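Local structure of putative cobalamin synthesis related protein (Corynebacterium diphtheriae, 2NPN) at residues H84-R96 with R121-H133. The protein binds S-adenosylmethionine and is probably a tetrapyrrole methyltransferase of cobalamin biosynthesis, perhaps a precorrin-6A synthase. Residues are numbered along the deposited sequence; the frame is centred on the assembly and turned at random.
Sequences HAERAHLLASTIR and RIIEHMRNLEDLH
Selenomethionine Met126 enters helix 84-96 as a knob in the hole formed by Ala88, Leu91, Ala92 and Ile95, and shows how small alanine methyl groups let two backbones come near at a crossing. There the CA atoms of Ala88 and Met126 lie 4.8 Å apart. The axes of the two short helical segments cross at -80°. Met126 sends CG off anti to its own N (chi1 -179°), which sets CG against Ala88 O. Bends at chi2 and chi3 then carry SE onto the Ala92 methyl and CE to Ile95 CD1, which it meets tip to tip at 3.7 Å. The tight part continues at Glu130, whose aliphatic half packs against Ala92, CB to CB at 3.5 Å. Leu132 closes the far end of this buried patch, CD2 against Ile95 and CD1 over one face of the Arg96 guanidinium.

Toward solvent the contact becomes more exposed and polar. Arg96, extended from CG to NE, slides past Leu132 in the opposite direction and donates from NH2 to Glu130 O at 2.9 Å. The bond is nearly straight at 174° and lies in the guanidinium plane. It engages a backbone carbonyl directly before Asp131, where the chain leaves helical geometry with positive phi. Looser is the link made by Glu130, its chain bent at chi2: a weak bond runs from His89 ND1 to Glu130 OE1, 3.4 Å. On a separate flank, Ile122 lays CD1 over a guanidinium face of Arg87, crossing it at about a right angle.

Beneath the helices, Leu91 reaches strand 31-35, and Leu132 and Ile123 reach strand 3-9. Two neighbouring helices thus cover one face of a parallel beta-sheet, as in the alpha/beta N-terminal domain of tetrapyrrole methylases.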
ATOM      1  N   HIS A  84     -18.627  -4.712   9.053  1.00 31.57           N
ATOM      2  CA  HIS A  84     -18.722  -4.137   7.702  1.00 31.56           C
ATOM      3  C   HIS A  84     -20.014  -3.364   7.462  1.00 30.99           C
ATOM      4  O   HIS A  84     -19.988  -2.312   6.827  1.00 30.97           O
ATOM      5  CB  HIS A  84     -18.535  -5.215   6.633  1.00 31.52           C
ATOM      6  CG  HIS A  84     -17.155  -5.790   6.622  1.00 32.31           C
ATOM      7  ND1 HIS A  84     -16.813  -6.906   5.891  1.00 33.63           N
ATOM      8  CD2 HIS A  84     -16.034  -5.404   7.276  1.00 33.72           C
ATOM      9  CE1 HIS A  84     -15.532  -7.173   6.082  1.00 35.09           C
ATOM     10  NE2 HIS A  84     -15.035  -6.268   6.908  1.00 34.11           N
ATOM     11  N   ALA A  85     -21.134  -3.870   7.979  1.00 30.75           N
ATOM     12  CA  ALA A  85     -22.415  -3.167   7.866  1.00 30.76           C
ATOM     13  C   ALA A  85     -22.380  -1.866   8.657  1.00 30.56           C
ATOM     14  O   ALA A  85     -22.808  -0.813   8.169  1.00 31.11           O
ATOM     15  CB  ALA A  85     -23.565  -4.055   8.356  1.00 30.39           C
ATOM     16  N   GLU A  86     -21.865  -1.933   9.878  1.00 30.16           N
ATOM     17  CA  GLU A  86     -21.769  -0.741  10.709  1.00 29.71           C
ATOM     18  C   GLU A  86     -20.807   0.278  10.101  1.00 29.27           C
ATOM     19  O   GLU A  86     -21.091   1.470  10.109  1.00 28.71           O
ATOM     20  CB  GLU A  86     -21.295  -1.089  12.111  1.00 30.19           C
ATOM     21  CG  GLU A  86     -21.054   0.148  12.989  1.00 31.73           C
ATOM     22  CD  GLU A  86     -22.219   1.134  13.011  1.00 35.20           C
ATOM     23  OE1 GLU A  86     -23.345   0.724  13.396  1.00 38.99           O
ATOM     24  OE2 GLU A  86     -21.994   2.327  12.687  1.00 33.29           O
ATOM     25  N   ARG A  87     -19.659  -0.198   9.621  1.00 28.66           N
ATOM     26  CA  ARG A  87     -18.695   0.672   8.927  1.00 28.59           C
ATOM     27  C   ARG A  87     -19.338   1.354   7.717  1.00 28.35           C
ATOM     28  O   ARG A  87     -19.101   2.532   7.474  1.00 28.93           O
ATOM     29  CB  ARG A  87     -17.446  -0.115   8.510  1.00 28.43           C
ATOM     30  CG  ARG A  87     -16.361   0.720   7.844  1.00 28.94           C
ATOM     31  CD  ARG A  87     -15.186  -0.132   7.453  1.00 28.44           C
ATOM     32  NE  ARG A  87     -15.573  -1.177   6.503  1.00 27.65           N
ATOM     33  CZ  ARG A  87     -14.816  -2.221   6.173  1.00 28.86           C
ATOM     34  NH1 ARG A  87     -13.613  -2.386   6.714  1.00 31.77           N
ATOM     35  NH2 ARG A  87     -15.254  -3.097   5.278  1.00 28.89           N
ATOM     36  N   ALA A  88     -20.168   0.640   6.974  1.00 28.36           N
ATOM     37  CA  ALA A  88     -20.812   1.218   5.794  1.00 28.63           C
ATOM     38  C   ALA A  88     -21.724   2.379   6.188  1.00 28.84           C
ATOM     39  O   ALA A  88     -21.690   3.453   5.576  1.00 28.71           O
ATOM     40  CB  ALA A  88     -21.590   0.162   5.038  1.00 28.78           C
ATOM     41  N   HIS A  89     -22.511   2.169   7.237  1.00 29.23           N
ATOM     42  CA  HIS A  89     -23.433   3.188   7.712  1.00 29.05           C
ATOM     43  C   HIS A  89     -22.649   4.412   8.207  1.00 29.21           C
ATOM     44  O   HIS A  89     -23.033   5.553   7.931  1.00 29.80           O
ATOM     45  CB  HIS A  89     -24.333   2.615   8.826  1.00 29.61           C
ATOM     46  CG  HIS A  89     -25.347   3.586   9.344  1.00 30.41           C
ATOM     47  ND1 HIS A  89     -26.074   4.422   8.520  1.00 32.57           N
ATOM     48  CD2 HIS A  89     -25.750   3.861  10.608  1.00 30.98           C
ATOM     49  CE1 HIS A  89     -26.882   5.167   9.257  1.00 31.94           C
ATOM     50  NE2 HIS A  89     -26.707   4.843  10.526  1.00 31.39           N
ATOM     51  N   LEU A  90     -21.566   4.155   8.938  1.00 29.15           N
ATOM     52  CA  LEU A  90     -20.660   5.182   9.489  1.00 28.49           C
ATOM     53  C   LEU A  90     -20.056   6.062   8.386  1.00 27.71           C
ATOM     54  O   LEU A  90     -20.011   7.289   8.463  1.00 27.23           O
ATOM     55  CB  LEU A  90     -19.513   4.465  10.197  1.00 29.18           C
ATOM     56  CG  LEU A  90     -18.514   5.167  11.111  1.00 30.54           C
ATOM     57  CD1 LEU A  90     -19.224   5.809  12.306  1.00 32.65           C
ATOM     58  CD2 LEU A  90     -17.497   4.137  11.613  1.00 31.07           C
ATOM     59  N   LEU A  91     -19.550   5.400   7.360  1.00 26.15           N
ATOM     60  CA  LEU A  91     -18.918   6.100   6.231  1.00 26.25           C
ATOM     61  C   LEU A  91     -19.930   6.961   5.481  1.00 25.13           C
ATOM     62  O   LEU A  91     -19.660   8.113   5.167  1.00 25.52           O
ATOM     63  CB  LEU A  91     -18.242   5.127   5.263  1.00 26.73           C
ATOM     64  CG  LEU A  91     -16.931   4.459   5.698  1.00 27.58           C
ATOM     65  CD1 LEU A  91     -16.520   3.397   4.693  1.00 27.61           C
ATOM     66  CD2 LEU A  91     -15.843   5.502   5.859  1.00 28.85           C
ATOM     67  N   ALA A  92     -21.100   6.404   5.207  1.00 24.77           N
ATOM     68  CA  ALA A  92     -22.104   7.147   4.457  1.00 24.41           C
ATOM     69  C   ALA A  92     -22.597   8.345   5.231  1.00 24.61           C
ATOM     70  O   ALA A  92     -22.723   9.424   4.666  1.00 24.55           O
ATOM     71  CB  ALA A  92     -23.249   6.245   4.048  1.00 24.77           C
ATOM     72  N   SER A  93     -22.845   8.156   6.525  0.50 24.26           N
ATOM     73  CA  SER A  93     -23.310   9.243   7.388  0.50 23.36           C
ATOM     74  C   SER A  93     -22.259  10.344   7.488  0.50 23.20           C
ATOM     75  O   SER A  93     -22.579  11.529   7.414  0.50 23.56           O
ATOM     76  CB  SER A  93     -23.647   8.721   8.784  0.50 24.19           C
ATOM     77  OG  SER A  93     -24.614   7.693   8.712  0.50 25.61           O
ATOM     78  N   THR A  94     -20.999   9.939   7.637  1.00 22.42           N
ATOM     79  CA  THR A  94     -19.897  10.884   7.775  1.00 21.76           C
ATOM     80  C   THR A  94     -19.761  11.727   6.507  1.00 20.42           C
ATOM     81  O   THR A  94     -19.585  12.951   6.569  1.00 20.19           O
ATOM     82  CB  THR A  94     -18.579  10.179   8.104  1.00 21.77           C
ATOM     83  OG1 THR A  94     -18.696   9.542   9.388  1.00 25.70           O
ATOM     84  CG2 THR A  94     -17.439  11.165   8.198  1.00 22.76           C
ATOM     85  N   ILE A  95     -19.868  11.061   5.359  1.00 16.36           N
ATOM     86  CA  ILE A  95     -19.754  11.740   4.060  1.00 15.79           C
ATOM     87  C   ILE A  95     -20.872  12.766   3.886  1.00 15.38           C
ATOM     88  O   ILE A  95     -20.640  13.916   3.516  1.00 14.93           O
ATOM     89  CB  ILE A  95     -19.734  10.716   2.912  1.00 14.75           C
ATOM     90  CG1 ILE A  95     -18.401   9.943   2.959  1.00 13.14           C
ATOM     91  CG2 ILE A  95     -19.879  11.403   1.537  1.00 15.11           C
ATOM     92  CD1 ILE A  95     -18.352   8.736   2.017  1.00 14.16           C
ATOM     93  N   ARG A  96     -22.093  12.357   4.178  1.00 14.15           N
ATOM     94  CA  ARG A  96     -23.238  13.261   4.021  1.00 15.49           C
ATOM     95  C   ARG A  96     -23.189  14.425   4.994  1.00 14.90           C
ATOM     96  O   ARG A  96     -23.662  15.521   4.661  1.00 15.67           O
ATOM     97  CB  ARG A  96     -24.548  12.491   4.143  1.00 15.46           C
ATOM     98  CG  ARG A  96     -24.763  11.447   3.057  1.00 15.60           C
ATOM     99  CD  ARG A  96     -26.118  10.843   3.180  1.00 18.37           C
ATOM    100  NE  ARG A  96     -26.472   9.994   2.043  1.00 19.80           N
ATOM    101  CZ  ARG A  96     -26.688   8.679   2.092  1.00 19.44           C
ATOM    102  NH1 ARG A  96     -26.577   7.993   3.223  1.00 21.70           N
ATOM    103  NH2 ARG A  96     -27.030   8.042   0.990  1.00 19.09           N
ATOM    104  N   ARG A 121     -13.114  -1.436  -3.079  0.50 15.59           N
ATOM    105  CA  ARG A 121     -14.147  -2.457  -2.836  0.50 16.38           C
ATOM    106  C   ARG A 121     -15.075  -2.020  -1.719  0.50 16.77           C
ATOM    107  O   ARG A 121     -16.304  -2.152  -1.825  0.50 17.61           O
ATOM    108  CB  ARG A 121     -13.487  -3.795  -2.451  0.50 16.53           C
ATOM    109  CG  ARG A 121     -12.934  -4.620  -3.607  0.50 18.17           C
ATOM    110  CD  ARG A 121     -12.788  -6.106  -3.231  0.50 19.21           C
ATOM    111  NE  ARG A 121     -12.177  -6.309  -1.911  0.50 21.58           N
ATOM    112  CZ  ARG A 121     -10.872  -6.241  -1.637  0.50 20.09           C
ATOM    113  NH1 ARG A 121      -9.967  -5.979  -2.579  0.50 20.57           N
ATOM    114  NH2 ARG A 121     -10.467  -6.433  -0.393  0.50 21.46           N
ATOM    115  N   ILE A 122     -14.490  -1.529  -0.632  1.00 16.70           N
ATOM    116  CA  ILE A 122     -15.278  -1.061   0.504  1.00 17.10           C
ATOM    117  C   ILE A 122     -16.184   0.081   0.070  1.00 16.53           C
ATOM    118  O   ILE A 122     -17.380   0.114   0.424  1.00 17.46           O
ATOM    119  CB  ILE A 122     -14.376  -0.675   1.711  1.00 16.64           C
ATOM    120  CG1 ILE A 122     -13.690  -1.928   2.266  1.00 16.55           C
ATOM    121  CG2 ILE A 122     -15.171   0.017   2.810  1.00 16.70           C
ATOM    122  CD1 ILE A 122     -12.576  -1.676   3.287  1.00 15.84           C
ATOM    123  N   ILE A 123     -15.652   1.019  -0.709  1.00 17.24           N
ATOM    124  CA  ILE A 123     -16.446   2.161  -1.160  1.00 18.28           C
ATOM    125  C   ILE A 123     -17.613   1.697  -2.019  1.00 18.97           C
ATOM    126  O   ILE A 123     -18.740   2.182  -1.898  1.00 20.74           O
ATOM    127  CB  ILE A 123     -15.549   3.178  -1.931  1.00 18.07           C
ATOM    128  CG1 ILE A 123     -14.682   3.935  -0.947  1.00 17.77           C
ATOM    129  CG2 ILE A 123     -16.382   4.172  -2.757  1.00 18.42           C
ATOM    130  CD1 ILE A 123     -13.451   4.613  -1.572  1.00 18.67           C
ATOM    131  N   GLU A 124     -17.348   0.748  -2.903  1.00 19.93           N
ATOM    132  CA  GLU A 124     -18.398   0.260  -3.798  1.00 21.07           C
ATOM    133  C   GLU A 124     -19.523  -0.453  -3.007  1.00 21.22           C
ATOM    134  O   GLU A 124     -20.714  -0.243  -3.270  1.00 21.12           O
ATOM    135  CB  GLU A 124     -17.769  -0.665  -4.840  1.00 21.74           C
ATOM    136  CG  GLU A 124     -17.021   0.013  -6.062  1.00 26.63           C
ATOM    137  CD  GLU A 124     -16.702   1.532  -5.957  1.00 31.31           C
ATOM    138  OE1 GLU A 124     -15.495   1.888  -5.766  1.00 30.69           O
ATOM    139  OE2 GLU A 124     -17.642   2.371  -6.144  1.00 31.61           O
ATOM    140  N   HIS A 125     -19.142  -1.278  -2.034  1.00 21.21           N
ATOM    141  CA  HIS A 125     -20.103  -1.958  -1.170  1.00 21.38           C
ATOM    142  C   HIS A 125     -20.927  -0.926  -0.420  1.00 20.91           C
ATOM    143  O   HIS A 125     -22.156  -1.035  -0.361  1.00 21.27           O
ATOM    144  CB  HIS A 125     -19.395  -2.894  -0.175  1.00 22.35           C
ATOM    145  CG  HIS A 125     -20.337  -3.647   0.714  1.00 23.76           C
ATOM    146  ND1 HIS A 125     -20.883  -4.862   0.363  1.00 26.57           N
ATOM    147  CD2 HIS A 125     -20.846  -3.343   1.932  1.00 27.04           C
ATOM    148  CE1 HIS A 125     -21.685  -5.278   1.330  1.00 28.33           C
ATOM    149  NE2 HIS A 125     -21.685  -4.369   2.290  1.00 28.15           N
HETATM  150  N   MSE A 126     -20.239   0.048   0.165  1.00 19.58           N
HETATM  151  CA  MSE A 126     -20.873   1.080   0.986  1.00 20.89           C
HETATM  152  C   MSE A 126     -21.894   1.889   0.176  1.00 20.53           C
HETATM  153  O   MSE A 126     -23.032   2.108   0.628  1.00 20.26           O
HETATM  154  CB  MSE A 126     -19.806   1.983   1.594  1.00 20.60           C
HETATM  155  CG  MSE A 126     -20.356   3.064   2.474  1.00 21.12           C
HETATM  156 SE   MSE A 126     -20.738   4.685   1.466  0.70 23.35          SE
HETATM  157  CE  MSE A 126     -18.927   5.206   0.943  1.00 23.72           C
ATOM    158  N   ARG A 127     -21.504   2.299  -1.027  1.00 20.81           N
ATOM    159  CA  ARG A 127     -22.395   3.062  -1.896  0.50 21.72           C
ATOM    160  C   ARG A 127     -23.674   2.289  -2.197  1.00 21.53           C
ATOM    161  O   ARG A 127     -24.770   2.859  -2.189  1.00 21.06           O
ATOM    162  CB  ARG A 127     -21.724   3.396  -3.217  0.50 21.56           C
ATOM    163  CG  ARG A 127     -20.782   4.585  -3.193  0.50 22.81           C
ATOM    164  CD  ARG A 127     -20.472   5.029  -4.622  0.50 23.63           C
ATOM    165  NE  ARG A 127     -20.183   3.891  -5.490  0.50 24.75           N
ATOM    166  CZ  ARG A 127     -20.239   3.898  -6.821  0.50 25.12           C
ATOM    167  NH1 ARG A 127     -19.937   2.788  -7.493  0.50 26.11           N
ATOM    168  NH2 ARG A 127     -20.566   4.994  -7.493  0.50 25.82           N
ATOM    169  N   ASN A 128     -23.533   0.996  -2.487  1.00 21.45           N
ATOM    170  CA  ASN A 128     -24.711   0.160  -2.777  1.00 22.33           C
ATOM    171  C   ASN A 128     -25.642  -0.034  -1.583  1.00 22.12           C
ATOM    172  O   ASN A 128     -26.864  -0.014  -1.726  1.00 22.56           O
ATOM    173  CB  ASN A 128     -24.293  -1.217  -3.295  1.00 23.14           C
ATOM    174  CG  ASN A 128     -23.710  -1.157  -4.698  1.00 26.57           C
ATOM    175  OD1 ASN A 128     -24.119  -0.314  -5.507  1.00 31.74           O
ATOM    176  ND2 ASN A 128     -22.763  -2.058  -5.000  1.00 29.01           N
ATOM    177  N   LEU A 129     -25.055  -0.264  -0.418  1.00 22.10           N
ATOM    178  CA  LEU A 129     -25.813  -0.568   0.790  1.00 21.84           C
ATOM    179  C   LEU A 129     -26.493   0.677   1.355  1.00 21.40           C
ATOM    180  O   LEU A 129     -27.598   0.604   1.869  1.00 20.44           O
ATOM    181  CB  LEU A 129     -24.870  -1.149   1.837  1.00 22.03           C
ATOM    182  CG  LEU A 129     -25.408  -1.565   3.197  1.00 22.85           C
ATOM    183  CD1 LEU A 129     -26.543  -2.559   3.042  1.00 23.73           C
ATOM    184  CD2 LEU A 129     -24.252  -2.146   4.008  1.00 23.38           C
ATOM    185  N   GLU A 130     -25.823   1.819   1.241  1.00 20.71           N
ATOM    186  CA  GLU A 130     -26.301   3.073   1.838  1.00 21.46           C
ATOM    187  C   GLU A 130     -26.925   4.006   0.814  1.00 20.69           C
ATOM    188  O   GLU A 130     -27.325   5.117   1.160  1.00 20.31           O
ATOM    189  CB  GLU A 130     -25.139   3.781   2.533  1.00 21.47           C
ATOM    190  CG  GLU A 130     -24.527   2.978   3.678  1.00 24.60           C
ATOM    191  CD  GLU A 130     -25.526   2.595   4.762  1.00 26.67           C
ATOM    192  OE1 GLU A 130     -26.301   3.467   5.230  1.00 28.05           O
ATOM    193  OE2 GLU A 130     -25.532   1.408   5.158  1.00 31.09           O
ATOM    194  N   ASP A 131     -27.033   3.538  -0.430  1.00 21.01           N
ATOM    195  CA  ASP A 131     -27.611   4.317  -1.525  1.00 21.74           C
ATOM    196  C   ASP A 131     -26.948   5.701  -1.621  1.00 21.90           C
ATOM    197  O   ASP A 131     -27.622   6.732  -1.702  1.00 21.86           O
ATOM    198  CB  ASP A 131     -29.138   4.411  -1.359  1.00 22.25           C
ATOM    199  CG  ASP A 131     -29.870   4.384  -2.680  1.00 23.68           C
ATOM    200  OD1 ASP A 131     -29.267   3.968  -3.696  1.00 27.77           O
ATOM    201  OD2 ASP A 131     -31.056   4.769  -2.712  1.00 27.74           O
ATOM    202  N   LEU A 132     -25.611   5.701  -1.596  1.00 22.44           N
ATOM    203  CA  LEU A 132     -24.828   6.933  -1.697  1.00 22.77           C
ATOM    204  C   LEU A 132     -24.451   7.194  -3.156  1.00 22.80           C
ATOM    205  O   LEU A 132     -23.612   6.479  -3.749  1.00 23.73           O
ATOM    206  CB  LEU A 132     -23.567   6.897  -0.835  1.00 23.05           C
ATOM    207  CG  LEU A 132     -22.807   8.235  -0.718  1.00 23.05           C
ATOM    208  CD1 LEU A 132     -23.411   9.141   0.346  1.00 24.20           C
ATOM    209  CD2 LEU A 132     -21.336   7.977  -0.454  1.00 23.71           C
ATOM    210  N   HIS A 133     -25.088   8.225  -3.700  1.00 22.90           N
ATOM    211  CA  HIS A 133     -24.840   8.694  -5.042  1.00 23.39           C
ATOM    212  C   HIS A 133     -23.518   9.450  -5.086  1.00 21.93           C
ATOM    213  O   HIS A 133     -23.354  10.489  -4.434  1.00 22.58           O
ATOM    214  CB  HIS A 133     -25.994   9.590  -5.492  1.00 23.96           C
ATOM    215  CG  HIS A 133     -27.328   8.899  -5.480  1.00 26.23           C
ATOM    216  ND1 HIS A 133     -28.338   9.244  -4.612  1.00 28.00           N
ATOM    217  CD2 HIS A 133     -27.800   7.860  -6.212  1.00 27.25           C
ATOM    218  CE1 HIS A 133     -29.390   8.471  -4.828  1.00 27.63           C
ATOM    219  NE2 HIS A 133     -29.085   7.617  -5.789  1.00 27.08           N
TER